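Local structure of soluble lytic murein transglycosylase (5OHU) at residues Tyr135-Gly140 and Phe167-Gly172; Lys186-Ala191 and Ser195-Leu200; Ser225-Phe230 and Leu257-Tyr262; Ser494-Ile499 and Ala556-Val561; Gly567-Ala572 and Asn613-Ala618. The protein cleaves the glycan strands of bacterial peptidoglycan as a lytic transglycosylase, in both exolytic and endolytic turnover of the cell wall. One frame throughout, in Å; residues are numbered along the deposited sequence.

Contact 1. Residues Tyr135-Gly140 and Phe167-Gly172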
# COMPACT_ATOMS: atom_id res chain seq x y z
N TYR A 135 2.36 -33.48 -2.41
CA TYR A 135 1.51 -34.29 -3.28
C TYR A 135 2.19 -34.54 -4.62
O TYR A 135 2.15 -35.66 -5.15
CB TYR A 135 0.16 -33.61 -3.49
CG TYR A 135 -0.63 -34.23 -4.62
CD1 TYR A 135 -1.47 -35.32 -4.37
CD2 TYR A 135 -0.52 -33.77 -5.92
CE1 TYR A 135 -2.17 -35.91 -5.39
CE2 TYR A 135 -1.24 -34.35 -6.95
CZ TYR A 135 -2.05 -35.42 -6.67
OH TYR A 135 -2.78 -36.02 -7.67
N GLN A 136 2.76 -33.50 -5.22
CA GLN A 136 3.42 -33.68 -6.51
C GLN A 136 4.59 -34.65 -6.39
O GLN A 136 4.75 -35.52 -7.26
CB GLN A 136 3.88 -32.33 -7.07
CG GLN A 136 2.74 -31.38 -7.34
CD GLN A 136 3.20 -29.99 -7.72
OE1 GLN A 136 2.74 -29.44 -8.72
NE2 GLN A 136 4.10 -29.41 -6.93
N LEU A 137 5.39 -34.55 -5.32
CA LEU A 137 6.53 -35.46 -5.21
C LEU A 137 6.08 -36.91 -5.09
O LEU A 137 6.68 -37.80 -5.69
CB LEU A 137 7.42 -35.07 -4.02
CG LEU A 137 8.23 -33.79 -4.21
CD1 LEU A 137 9.28 -33.67 -3.11
CD2 LEU A 137 8.86 -33.81 -5.56
N GLY A 138 5.02 -37.17 -4.34
CA GLY A 138 4.57 -38.54 -4.20
C GLY A 138 3.57 -39.03 -5.22
O GLY A 138 3.08 -40.16 -5.08
N HIS A 139 3.21 -38.25 -6.24
CA HIS A 139 2.20 -38.69 -7.20
C HIS A 139 2.66 -38.47 -8.63
O HIS A 139 1.90 -38.01 -9.48
CB HIS A 139 0.86 -37.99 -6.96
CG HIS A 139 0.18 -38.42 -5.70
ND1 HIS A 139 0.57 -37.97 -4.45
CD2 HIS A 139 -0.86 -39.27 -5.49
CE1 HIS A 139 -0.21 -38.52 -3.53
NE2 HIS A 139 -1.08 -39.31 -4.14
N GLY A 140 3.92 -38.79 -8.91
CA GLY A 140 4.42 -38.75 -10.27
C GLY A 140 4.51 -37.38 -10.90
O GLY A 140 4.46 -37.26 -12.13
N PHE A 167 10.92 -29.58 1.90
CA PHE A 167 12.35 -29.37 1.71
C PHE A 167 13.12 -30.63 2.06
O PHE A 167 14.06 -31.00 1.34
CB PHE A 167 12.85 -28.20 2.57
CG PHE A 167 12.18 -26.87 2.27
CD1 PHE A 167 11.57 -26.64 1.03
CD2 PHE A 167 12.16 -25.87 3.24
CE1 PHE A 167 10.95 -25.43 0.76
CE2 PHE A 167 11.56 -24.66 2.99
CZ PHE A 167 10.95 -24.42 1.74
N GLY A 168 12.74 -31.30 3.16
CA GLY A 168 13.31 -32.59 3.49
C GLY A 168 13.19 -33.61 2.37
O GLY A 168 14.15 -34.32 2.04
N LEU A 169 12.00 -33.73 1.78
CA LEU A 169 11.85 -34.66 0.66
C LEU A 169 12.72 -34.23 -0.51
O LEU A 169 13.36 -35.05 -1.16
CB LEU A 169 10.40 -34.74 0.22
CG LEU A 169 9.46 -35.33 1.25
CD1 LEU A 169 8.02 -35.12 0.78
CD2 LEU A 169 9.77 -36.81 1.44
N TRP A 170 12.74 -32.92 -0.77
CA TRP A 170 13.50 -32.36 -1.88
C TRP A 170 14.99 -32.56 -1.67
O TRP A 170 15.71 -32.98 -2.58
CB TRP A 170 13.12 -30.88 -1.96
CG TRP A 170 13.63 -30.07 -3.05
CD1 TRP A 170 13.50 -30.30 -4.39
CD2 TRP A 170 14.26 -28.80 -2.92
NE1 TRP A 170 14.06 -29.26 -5.10
CE2 TRP A 170 14.53 -28.33 -4.21
CE3 TRP A 170 14.65 -28.03 -1.82
CZ2 TRP A 170 15.18 -27.11 -4.44
CZ3 TRP A 170 15.29 -26.82 -2.05
CH2 TRP A 170 15.54 -26.37 -3.35
N GLN A 171 15.48 -32.27 -0.46
CA GLN A 171 16.86 -32.57 -0.12
C GLN A 171 17.16 -34.06 -0.20
O GLN A 171 18.24 -34.46 -0.64
CB GLN A 171 17.16 -32.04 1.29
CG GLN A 171 18.56 -32.33 1.80
CD GLN A 171 18.75 -31.84 3.22
OE1 GLN A 171 17.86 -31.98 4.06
NE2 GLN A 171 19.90 -31.23 3.48
N GLY A 172 16.21 -34.90 0.22
CA GLY A 172 16.41 -36.33 0.15
C GLY A 172 16.57 -36.84 -1.27
O GLY A 172 17.21 -37.86 -1.50

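Contact 2. Residues Lys186-Ala191 and Ser195-Leu200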
# COMPACT_ATOMS: atom_id res chain seq x y z
N LYS A 186 21.37 -15.43 0.80
CA LYS A 186 21.37 -14.06 0.31
C LYS A 186 20.01 -13.40 0.53
O LYS A 186 19.91 -12.28 1.05
CB LYS A 186 21.78 -14.07 -1.16
CG LYS A 186 22.01 -12.72 -1.80
CD LYS A 186 22.58 -12.90 -3.21
CE LYS A 186 22.06 -11.84 -4.17
NZ LYS A 186 22.70 -11.93 -5.52
N LEU A 187 18.93 -14.13 0.20
CA LEU A 187 17.58 -13.61 0.39
C LEU A 187 17.28 -13.37 1.86
O LEU A 187 16.61 -12.39 2.21
CB LEU A 187 16.56 -14.59 -0.19
CG LEU A 187 16.67 -14.77 -1.69
CD1 LEU A 187 15.79 -15.91 -2.19
CD2 LEU A 187 16.29 -13.45 -2.35
N ALA A 188 17.75 -14.27 2.73
CA ALA A 188 17.52 -14.08 4.16
C ALA A 188 18.29 -12.86 4.66
O ALA A 188 17.79 -12.11 5.51
CB ALA A 188 17.93 -15.34 4.92
N ALA A 189 19.51 -12.66 4.16
CA ALA A 189 20.29 -11.51 4.56
C ALA A 189 19.64 -10.22 4.07
O ALA A 189 19.60 -9.23 4.80
CB ALA A 189 21.72 -11.63 4.04
N GLU A 190 19.09 -10.25 2.85
CA GLU A 190 18.40 -9.07 2.32
C GLU A 190 17.19 -8.70 3.16
O GLU A 190 16.92 -7.52 3.39
CB GLU A 190 17.99 -9.32 0.86
CG GLU A 190 19.16 -9.30 -0.12
CD GLU A 190 18.81 -9.87 -1.48
OE1 GLU A 190 17.73 -10.47 -1.61
OE2 GLU A 190 19.63 -9.72 -2.42
N ALA A 191 16.44 -9.70 3.61
CA ALA A 191 15.24 -9.47 4.40
C ALA A 191 15.55 -9.24 5.87
O ALA A 191 14.62 -9.13 6.68
CB ALA A 191 14.28 -10.64 4.26
N SER A 195 18.90 -14.82 11.82
CA SER A 195 18.91 -16.13 12.45
C SER A 195 18.73 -17.22 11.39
O SER A 195 19.50 -18.19 11.34
CB SER A 195 17.81 -16.20 13.51
OG SER A 195 17.74 -17.49 14.08
N LEU A 196 17.75 -17.04 10.50
CA LEU A 196 17.66 -17.89 9.32
C LEU A 196 18.97 -17.90 8.54
O LEU A 196 19.53 -18.96 8.26
CB LEU A 196 16.50 -17.42 8.44
CG LEU A 196 16.35 -18.22 7.14
CD1 LEU A 196 16.26 -19.70 7.39
CD2 LEU A 196 15.18 -17.72 6.30
N ALA A 197 19.48 -16.71 8.18
CA ALA A 197 20.68 -16.63 7.35
C ALA A 197 21.86 -17.35 7.99
O ALA A 197 22.61 -18.07 7.32
CB ALA A 197 21.03 -15.16 7.07
N SER A 198 22.02 -17.18 9.30
CA SER A 198 23.13 -17.83 9.99
C SER A 198 22.94 -19.34 10.04
O SER A 198 23.92 -20.09 9.97
CB SER A 198 23.29 -17.27 11.40
OG SER A 198 23.73 -15.92 11.34
N HIS A 199 21.69 -19.81 10.17
CA HIS A 199 21.44 -21.24 10.08
C HIS A 199 21.76 -21.78 8.69
O HIS A 199 22.39 -22.84 8.56
CB HIS A 199 19.99 -21.53 10.46
CG HIS A 199 19.73 -21.41 11.93
ND1 HIS A 199 18.56 -20.88 12.44
CD2 HIS A 199 20.48 -21.75 13.00
CE1 HIS A 199 18.61 -20.89 13.76
NE2 HIS A 199 19.76 -21.42 14.13
N LEU A 200 21.35 -21.07 7.64
CA LEU A 200 21.77 -21.46 6.30
C LEU A 200 23.28 -21.44 6.17
O LEU A 200 23.86 -22.32 5.52
CB LEU A 200 21.12 -20.55 5.25
CG LEU A 200 19.59 -20.62 5.22
CD1 LEU A 200 19.03 -19.52 4.34
CD2 LEU A 200 19.12 -21.95 4.68

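Contact 3. Residues Ser225-Phe230 and Leu257-Tyr262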
# COMPACT_ATOMS: atom_id res chain seq x y z
N SER A 225 34.35 -0.72 3.64
CA SER A 225 35.44 0.25 3.59
C SER A 225 36.80 -0.42 3.68
O SER A 225 37.81 0.17 3.27
CB SER A 225 35.30 1.27 4.73
OG SER A 225 34.13 2.04 4.57
N GLN A 226 36.86 -1.61 4.29
CA GLN A 226 38.09 -2.37 4.41
C GLN A 226 38.31 -3.17 3.12
O GLN A 226 38.20 -4.39 3.08
CB GLN A 226 38.04 -3.29 5.62
CG GLN A 226 37.89 -2.60 6.97
CD GLN A 226 37.70 -3.62 8.10
OE1 GLN A 226 36.70 -3.59 8.82
NE2 GLN A 226 38.65 -4.52 8.26
N THR A 227 38.63 -2.43 2.05
CA THR A 227 38.70 -3.03 0.72
C THR A 227 39.71 -4.17 0.68
O THR A 227 39.48 -5.19 0.03
CB THR A 227 39.05 -1.96 -0.31
OG1 THR A 227 40.14 -1.16 0.17
CG2 THR A 227 37.84 -1.06 -0.55
N GLY A 228 40.82 -4.02 1.40
CA GLY A 228 41.81 -5.09 1.48
C GLY A 228 41.24 -6.42 1.95
O GLY A 228 41.80 -7.47 1.62
N ARG A 229 40.15 -6.40 2.72
CA ARG A 229 39.58 -7.62 3.26
C ARG A 229 38.58 -8.27 2.31
O ARG A 229 38.28 -9.46 2.46
CB ARG A 229 38.89 -7.32 4.61
CG ARG A 229 38.77 -8.50 5.57
CD ARG A 229 37.39 -9.15 5.47
NE ARG A 229 37.31 -10.47 6.10
CZ ARG A 229 37.60 -11.62 5.49
NH1 ARG A 229 38.01 -11.61 4.23
NH2 ARG A 229 37.47 -12.78 6.13
N PHE A 230 38.07 -7.53 1.33
CA PHE A 230 37.05 -8.09 0.45
C PHE A 230 37.58 -8.20 -0.98
O PHE A 230 36.91 -7.80 -1.93
CB PHE A 230 35.79 -7.23 0.52
CG PHE A 230 35.14 -7.24 1.88
CD1 PHE A 230 34.22 -8.22 2.22
CD2 PHE A 230 35.49 -6.30 2.82
CE1 PHE A 230 33.64 -8.24 3.47
CE2 PHE A 230 34.92 -6.31 4.08
CZ PHE A 230 33.99 -7.28 4.40
N LEU A 257 28.85 4.57 -3.58
CA LEU A 257 29.34 4.83 -4.93
C LEU A 257 30.87 4.78 -4.99
O LEU A 257 31.44 4.19 -5.91
CB LEU A 257 28.84 6.20 -5.42
CG LEU A 257 29.23 6.55 -6.86
CD1 LEU A 257 28.82 5.41 -7.78
CD2 LEU A 257 28.60 7.83 -7.30
N SER A 258 31.54 5.39 -4.01
CA SER A 258 33.00 5.29 -3.97
C SER A 258 33.45 3.84 -3.93
O SER A 258 34.44 3.47 -4.56
CB SER A 258 33.57 6.03 -2.76
OG SER A 258 33.39 7.41 -2.89
N LEU A 259 32.73 3.01 -3.18
CA LEU A 259 33.19 1.64 -3.00
C LEU A 259 32.92 0.81 -4.24
O LEU A 259 33.74 -0.05 -4.62
CB LEU A 259 32.56 1.02 -1.76
CG LEU A 259 33.12 1.66 -0.49
CD1 LEU A 259 32.31 1.20 0.73
CD2 LEU A 259 34.59 1.26 -0.32
N LEU A 260 31.77 1.04 -4.88
CA LEU A 260 31.53 0.45 -6.20
C LEU A 260 32.65 0.81 -7.16
O LEU A 260 33.14 -0.05 -7.90
CB LEU A 260 30.18 0.93 -6.75
CG LEU A 260 29.88 0.46 -8.17
CD1 LEU A 260 29.79 -1.05 -8.22
CD2 LEU A 260 28.58 1.09 -8.71
N ASP A 261 33.11 2.07 -7.12
CA ASP A 261 34.17 2.48 -8.03
C ASP A 261 35.46 1.73 -7.74
O ASP A 261 36.24 1.46 -8.66
CB ASP A 261 34.38 4.00 -7.95
CG ASP A 261 33.20 4.77 -8.54
OD1 ASP A 261 32.40 4.16 -9.29
OD2 ASP A 261 33.06 5.98 -8.25
N TYR A 262 35.70 1.37 -6.48
CA TYR A 262 36.84 0.51 -6.17
C TYR A 262 36.58 -0.94 -6.56
O TYR A 262 37.45 -1.59 -7.16
CB TYR A 262 37.19 0.59 -4.68
CG TYR A 262 38.38 -0.27 -4.34
CD1 TYR A 262 38.23 -1.64 -4.07
CD2 TYR A 262 39.66 0.29 -4.24
CE1 TYR A 262 39.32 -2.43 -3.78
CE2 TYR A 262 40.75 -0.48 -3.92
CZ TYR A 262 40.57 -1.84 -3.70
OH TYR A 262 41.66 -2.62 -3.39
O HOH W 1 42.44 -2.01 -0.79

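Contact 4. Residues Ser494-Ile499 and Ala556-Val561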
# COMPACT_ATOMS: atom_id res chain seq x y z
N SER A 494 -11.60 24.49 3.66
CA SER A 494 -11.46 23.41 2.69
C SER A 494 -10.24 22.55 3.00
O SER A 494 -10.26 21.35 2.75
CB SER A 494 -11.35 23.98 1.28
OG SER A 494 -10.22 24.80 1.16
N TRP A 495 -9.20 23.15 3.57
CA TRP A 495 -7.99 22.40 3.87
C TRP A 495 -8.25 21.35 4.94
O TRP A 495 -7.80 20.20 4.82
CB TRP A 495 -6.89 23.36 4.30
CG TRP A 495 -5.52 22.73 4.37
CD1 TRP A 495 -5.01 21.75 3.53
CD2 TRP A 495 -4.50 23.01 5.33
NE1 TRP A 495 -3.72 21.43 3.92
CE2 TRP A 495 -3.39 22.19 5.02
CE3 TRP A 495 -4.42 23.89 6.42
CZ2 TRP A 495 -2.21 22.22 5.77
CZ3 TRP A 495 -3.24 23.92 7.17
CH2 TRP A 495 -2.15 23.10 6.83
N ILE A 496 -9.02 21.69 5.98
CA ILE A 496 -9.25 20.74 7.05
C ILE A 496 -10.18 19.61 6.59
O ILE A 496 -10.00 18.45 6.97
CB ILE A 496 -9.75 21.47 8.30
CG1 ILE A 496 -9.68 20.58 9.53
CG2 ILE A 496 -11.18 21.94 8.13
CD1 ILE A 496 -10.03 21.33 10.80
N PHE A 497 -11.19 19.91 5.77
CA PHE A 497 -11.96 18.85 5.12
C PHE A 497 -11.04 17.95 4.31
O PHE A 497 -11.16 16.72 4.36
CB PHE A 497 -13.03 19.45 4.21
CG PHE A 497 -14.25 19.94 4.93
CD1 PHE A 497 -14.23 21.16 5.58
CD2 PHE A 497 -15.42 19.21 4.91
CE1 PHE A 497 -15.35 21.63 6.23
CE2 PHE A 497 -16.55 19.68 5.55
CZ PHE A 497 -16.51 20.89 6.21
N ALA A 498 -10.13 18.55 3.53
CA ALA A 498 -9.19 17.78 2.72
C ALA A 498 -8.31 16.88 3.58
O ALA A 498 -8.11 15.70 3.26
CB ALA A 498 -8.32 18.72 1.88
N ILE A 499 -7.74 17.42 4.66
CA ILE A 499 -6.88 16.61 5.51
C ILE A 499 -7.68 15.47 6.11
O ILE A 499 -7.23 14.32 6.17
CB ILE A 499 -6.24 17.50 6.60
CG1 ILE A 499 -5.17 18.42 5.98
CG2 ILE A 499 -5.72 16.67 7.78
CD1 ILE A 499 -3.80 17.77 5.82
N ALA A 556 -6.29 22.42 15.78
CA ALA A 556 -5.24 23.14 16.50
C ALA A 556 -3.85 22.66 16.08
O ALA A 556 -2.99 23.46 15.71
CB ALA A 556 -5.44 22.97 18.01
N TYR A 557 -3.62 21.34 16.10
CA TYR A 557 -2.33 20.82 15.68
C TYR A 557 -2.01 21.21 14.24
O TYR A 557 -0.90 21.66 13.94
CB TYR A 557 -2.29 19.30 15.84
CG TYR A 557 -1.01 18.74 15.28
CD1 TYR A 557 0.18 18.86 16.00
CD2 TYR A 557 -0.98 18.11 14.04
CE1 TYR A 557 1.36 18.37 15.50
CE2 TYR A 557 0.20 17.62 13.52
CZ TYR A 557 1.37 17.75 14.26
OH TYR A 557 2.55 17.28 13.76
N LEU A 558 -2.99 21.08 13.35
CA LEU A 558 -2.81 21.47 11.96
C LEU A 558 -2.41 22.95 11.84
O LEU A 558 -1.60 23.31 10.98
CB LEU A 558 -4.09 21.18 11.18
CG LEU A 558 -4.11 21.41 9.67
CD1 LEU A 558 -3.02 20.62 8.97
CD2 LEU A 558 -5.48 21.02 9.13
N SER A 559 -2.95 23.80 12.71
CA SER A 559 -2.59 25.22 12.62
C SER A 559 -1.16 25.46 13.09
O SER A 559 -0.52 26.39 12.62
CB SER A 559 -3.58 26.07 13.41
OG SER A 559 -3.31 25.99 14.80
N GLN A 560 -0.67 24.64 14.03
CA GLN A 560 0.74 24.72 14.44
C GLN A 560 1.68 24.36 13.29
O GLN A 560 2.67 25.05 13.04
CB GLN A 560 0.99 23.79 15.63
CG GLN A 560 0.60 24.36 16.98
CD GLN A 560 0.92 23.41 18.13
OE1 GLN A 560 0.58 22.22 18.09
NE2 GLN A 560 1.58 23.93 19.15
N VAL A 561 1.41 23.24 12.63
CA VAL A 561 2.25 22.89 11.49
C VAL A 561 2.15 23.98 10.42
O VAL A 561 3.14 24.36 9.80
CB VAL A 561 1.85 21.50 10.95
CG1 VAL A 561 2.76 21.11 9.84
CG2 VAL A 561 1.95 20.46 12.05

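Contact 5. Residues Gly567-Ala572 and Asn613-Ala618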
# COMPACT_ATOMS: atom_id res chain seq x y z
N GLY A 567 2.54 29.37 7.00
CA GLY A 567 1.21 29.33 6.42
C GLY A 567 1.13 28.73 5.05
O GLY A 567 0.17 28.99 4.31
N ASN A 568 2.13 27.94 4.66
CA ASN A 568 2.19 27.32 3.34
C ASN A 568 1.59 25.92 3.46
O ASN A 568 2.15 25.06 4.14
CB ASN A 568 3.64 27.28 2.84
CG ASN A 568 3.78 26.63 1.46
OD1 ASN A 568 3.17 25.60 1.18
ND2 ASN A 568 4.64 27.20 0.63
N ARG A 569 0.48 25.69 2.76
CA ARG A 569 -0.28 24.43 2.87
C ARG A 569 0.47 23.27 2.24
O ARG A 569 0.30 22.12 2.67
CB ARG A 569 -1.66 24.58 2.22
CG ARG A 569 -2.73 25.40 2.98
CD ARG A 569 -3.92 25.64 2.03
NE ARG A 569 -3.45 25.81 0.65
CZ ARG A 569 -3.96 25.17 -0.40
NH1 ARG A 569 -4.92 24.27 -0.22
NH2 ARG A 569 -3.44 25.40 -1.61
N VAL A 570 1.25 23.53 1.19
CA VAL A 570 2.05 22.46 0.58
C VAL A 570 3.03 21.88 1.59
O VAL A 570 3.11 20.66 1.77
CB VAL A 570 2.79 22.99 -0.66
CG1 VAL A 570 3.55 21.85 -1.32
CG2 VAL A 570 1.81 23.64 -1.64
N LEU A 571 3.82 22.74 2.22
CA LEU A 571 4.78 22.26 3.20
C LEU A 571 4.09 21.69 4.43
O LEU A 571 4.47 20.62 4.94
CB LEU A 571 5.71 23.40 3.59
CG LEU A 571 6.45 24.02 2.41
CD1 LEU A 571 7.20 25.29 2.86
CD2 LEU A 571 7.43 23.00 1.83
N ALA A 572 3.07 22.38 4.93
CA ALA A 572 2.39 21.92 6.14
C ALA A 572 1.71 20.56 5.91
O ALA A 572 1.72 19.71 6.79
CB ALA A 572 1.37 22.96 6.61
N ASN A 613 -2.94 14.63 -3.09
CA ASN A 613 -4.34 14.34 -2.75
C ASN A 613 -4.96 15.51 -1.97
O ASN A 613 -6.05 15.98 -2.30
CB ASN A 613 -4.46 13.08 -1.89
CG ASN A 613 -4.23 11.78 -2.66
OD1 ASN A 613 -4.17 10.70 -2.05
ND2 ASN A 613 -3.99 11.89 -3.95
N VAL A 614 -4.30 15.92 -0.88
CA VAL A 614 -4.84 16.96 -0.01
C VAL A 614 -5.08 18.25 -0.78
O VAL A 614 -6.13 18.87 -0.66
CB VAL A 614 -3.90 17.19 1.19
CG1 VAL A 614 -4.31 18.45 1.96
CG2 VAL A 614 -3.91 15.95 2.13
N LEU A 615 -4.10 18.67 -1.60
CA LEU A 615 -4.30 19.89 -2.36
C LEU A 615 -5.46 19.74 -3.33
O LEU A 615 -6.27 20.67 -3.49
CB LEU A 615 -3.03 20.28 -3.12
CG LEU A 615 -1.86 20.70 -2.22
CD1 LEU A 615 -0.54 20.85 -3.02
CD2 LEU A 615 -2.20 22.01 -1.49
N SER A 616 -5.56 18.59 -4.00
CA SER A 616 -6.65 18.38 -4.94
C SER A 616 -7.99 18.36 -4.22
O SER A 616 -8.98 18.93 -4.70
CB SER A 616 -6.44 17.08 -5.72
OG SER A 616 -5.27 17.15 -6.53
N TYR A 617 -8.04 17.71 -3.06
CA TYR A 617 -9.29 17.62 -2.31
C TYR A 617 -9.74 18.99 -1.84
O TYR A 617 -10.94 19.28 -1.83
CB TYR A 617 -9.14 16.66 -1.12
CG TYR A 617 -8.83 15.21 -1.47
CD1 TYR A 617 -8.98 14.73 -2.77
CD2 TYR A 617 -8.38 14.33 -0.49
CE1 TYR A 617 -8.69 13.40 -3.08
CE2 TYR A 617 -8.10 13.00 -0.79
CZ TYR A 617 -8.27 12.54 -2.09
OH TYR A 617 -7.98 11.23 -2.38
N ALA A 618 -8.78 19.84 -1.44
CA ALA A 618 -9.14 21.17 -0.96
C ALA A 618 -9.79 21.99 -2.07
O ALA A 618 -10.67 22.81 -1.79
CB ALA A 618 -7.91 21.90 -0.41
O HOH W 2 -5.56 23.27 -2.72

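Contact 1. Residues Tyr135-Gly140 and Phe167-Gly172
L137 and L169 carry the apolar contact, their side chains lying alongside one another and pointing opposite ways from helices 126-138 and 161-172. The touching branch is CD1 of L137, which lies 3.7 Å from L169 CB; the same methyl comes within 4.2 Å of the backbone N of W170. With CG of L137 set beside its own backbone N (chi1 -72°), CD1 reaches the flank of the second helix, a good place for a flexible aliphatic chain, since the CA atoms of L137 and L169 are 8.0 Å apart. Both helices belong to the all-helical part of an Slt70-like enzyme, in which successive helices stack side by side into a curved wall. Here a covalent tie supplements the modest apolar touch: the disulfide C130-C163 joins the same two helices. Helix 142-153, between them in the chain, packs on L137 through Y146 and on W170 through W153.

An aromatic contact lies within 135-140: the H139 imidazole receives Y135 CE1 over the centre of one face, 3.4 Å above the ring.

No hydrogen bond crosses between the two helices. H139 folds back so that ND1 donates to a lone pair of Y135 O, in the carbonyl plane, at 2.9 Å; the N-H...O angle of 138° makes the bond bent. NE2 of buried Q136 is hydrogen-bonded to T148 OG1, and K142 NZ to the L137 carbonyl.

Contact 2. Residues Lys186-Ala191 and Ser195-Leu200
A188 and A197 meet methyl to methyl, CB to CB at 3.8 Å, in a nearly antiparallel helical hairpin, where the axes of 186-190 and 195-200 come within 8.2 Å, at 157°. Alanine suits both positions: with so small a side chain on each helix, the two CA atoms come within 5.2 Å, and A197 CB can settle against the opposite backbone, 4.1 Å from A189 N.

L196 and L200, a helical turn apart, frame the methyl of A188. L196 sends its CG anti to its backbone N (chi1 178°), which brings CD2 to 3.9 Å from A188 CB; L200 CD1 is more distant, at 4.4 Å. No hydrogen bond crosses between the helices, so this tight part rests on close apolar fit.

The opposite character appears on the outer side of 195-200, where S195 and H199 are exposed and turn to solvent, and at A191, where the first helix has ended. K186 points away from the partner helix and forms a salt bridge with D239, as E190 does with R246; both partners lie on helix 235-251. Helix 208-219 packs alongside the hairpin, V215 against A197 and A218 against A189, while L243 of helix 235-251 also touches A189.

Contact 3. Residues Ser225-Phe230 and Leu257-Tyr262
S225 and L259 bring their CA atoms to 7.1 Å, and T227 and Y262 theirs to 8.0 Å, as a tight succession of turns lies against a regular helix. In 225-230 the chain makes an inverse gamma turn centred on Q226, closed by a weak bond from T227 N to S225 O, and passes directly into a short 3-10 stretch around T227-R229. Residues 257-262 are part of helix 253-263, so L259 and Y262, three positions apart, face the turns together.

T227 makes most of the contact. Its CB comes to 3.5 Å from CE1 of Y262, and its methyl CG2 sits over one face of the phenol ring, 3.8 Å from the centroid and 20° off the normal, a CH-pi contact. The ring is brought beneath the threonine because the Y262 side chain extends away from its own N (chi1 -179°). CG2 also meets L259 CD2 at 4.0 Å, and the other methyl of that leucine, CD1, approaches S225 N. The hydroxyl of S225 points elsewhere, bonding with K255 NZ and A222 O.

Threonine suits this place because its two branches have different tasks. The methyl supplies the apolar contact, whereas T227 OG1 lies 2.6 Å from a water O that is also 2.8 Å from Y262 OH. The polar ends are thus linked indirectly, on the side of the exposed Y262. L245 and L248 of helix 235-251 extend the apolar side around buried L259. As no hydrogen bond joins the segments directly, their direct attraction is probably largely dispersive, CH-pi contact included, with the water as polar link.

Contact 4. Residues Ser494-Ile499 and Ala556-Val561
The lysozyme-like transglycosylase domain joins two of its helices here, with L558 of helix 547-564 inserted against W495, I496 and I499 of helix 493-504. The axes of 494-499 and 556-561 approach no closer than 11.6 Å, at 109°, so long side chains must bridge the gap. L558 does so by reaching out from its helix on the side away from its own amide (chi1 -175°), which carries both methyls to the facing helix.

CD1 lies over one face of the indole: it is 3.4 Å from W495 CH2 and 3.8 Å from the centroid of the six-membered ring, a CH-pi contact. CG of the leucine is likewise close, 3.6 Å from W495 CZ3. CD2 reaches the two isoleucines, 4.1 Å from I499 CG1 and 4.2 Å from I496 CG1, while still bordering the indole at CE3. I499 CG1 also rests above the rim of the same indole face, so the broad tryptophan surface receives branched aliphatic groups from both helices.

This is the all-helical core of the domain, and W495 takes part in several of its interfaces: its NE1 is satisfied by S573 OG of helix 569-578, while V614 of helix 605-624 touches its side chain. On the second helix, S559 OG donates to A556 O at 2.7 Å. A556 O thus takes both this hydroxyl and the helical N-H of Q560; serine suits the place because its short side chain can bond back to its own helix.

Contact 5. Residues Gly567-Ala572 and Asn613-Ala618
The guanidinium of R569 lies with one face against L615, whose CD2 stands 3.3 Å above its plane, displaced toward the rim and 3.6 Å from NH2. At the edge, in the plane, are the methyl of A618, with CB 3.8 Å from NH1, and a water that accepts from NH1 at 2.8 Å. This water is also 2.8 Å from L615 O, placed to donate to it, although other acceptors compete for its protons. A bend at chi3 (-34°) curves the arginine chain so that its flat end crosses L615 obliquely.

The other methyl of L615, CD1, meets V570 CG2 at 3.9 Å, the two side chains crossing at about a right angle. Leucine suits this place because its forked end offers one methyl to R569 and the other to V570. N568 is the N-cap of helix 569-578: its OD1 accepts from L571 N at 3.1 Å, above the carbonyl plane, and more weakly from V570 N, satisfying amides that have no preceding helical turn to bond to.

R569 is buried, yet its charge is answered: NE forms a salt bridge with E636, and NH2 bonds to the carbonyl of I631. Arginine can thus spend its polar edge on the C-terminal part of the chain and one flat face on leucine, which would favour a charged, fixed guanidinium inside this helical domain.

From the N terminus the contacts follow in series, with no loop enclosing or crossing another. Contact 1 closes a loop containing helix 142-153; contact 2 then folds a short hairpin, about 24 Å away between centres. Contact 3 brings the chain after helix 208-219 back onto helix 253-263, past helix 235-251. These three belong to the long helical wall. In the lysozyme-like part, contact 4 closes a loop of 56 residues between 499 and 556, and contact 5 one of 40 residues between 572 and 613. These two are neighbours, with centres about 9 Å apart, and touch where W495 CH2 meets A572 CB at 3.5 Å, tying helices 493-504, 547-564, 569-578 and 605-624 together.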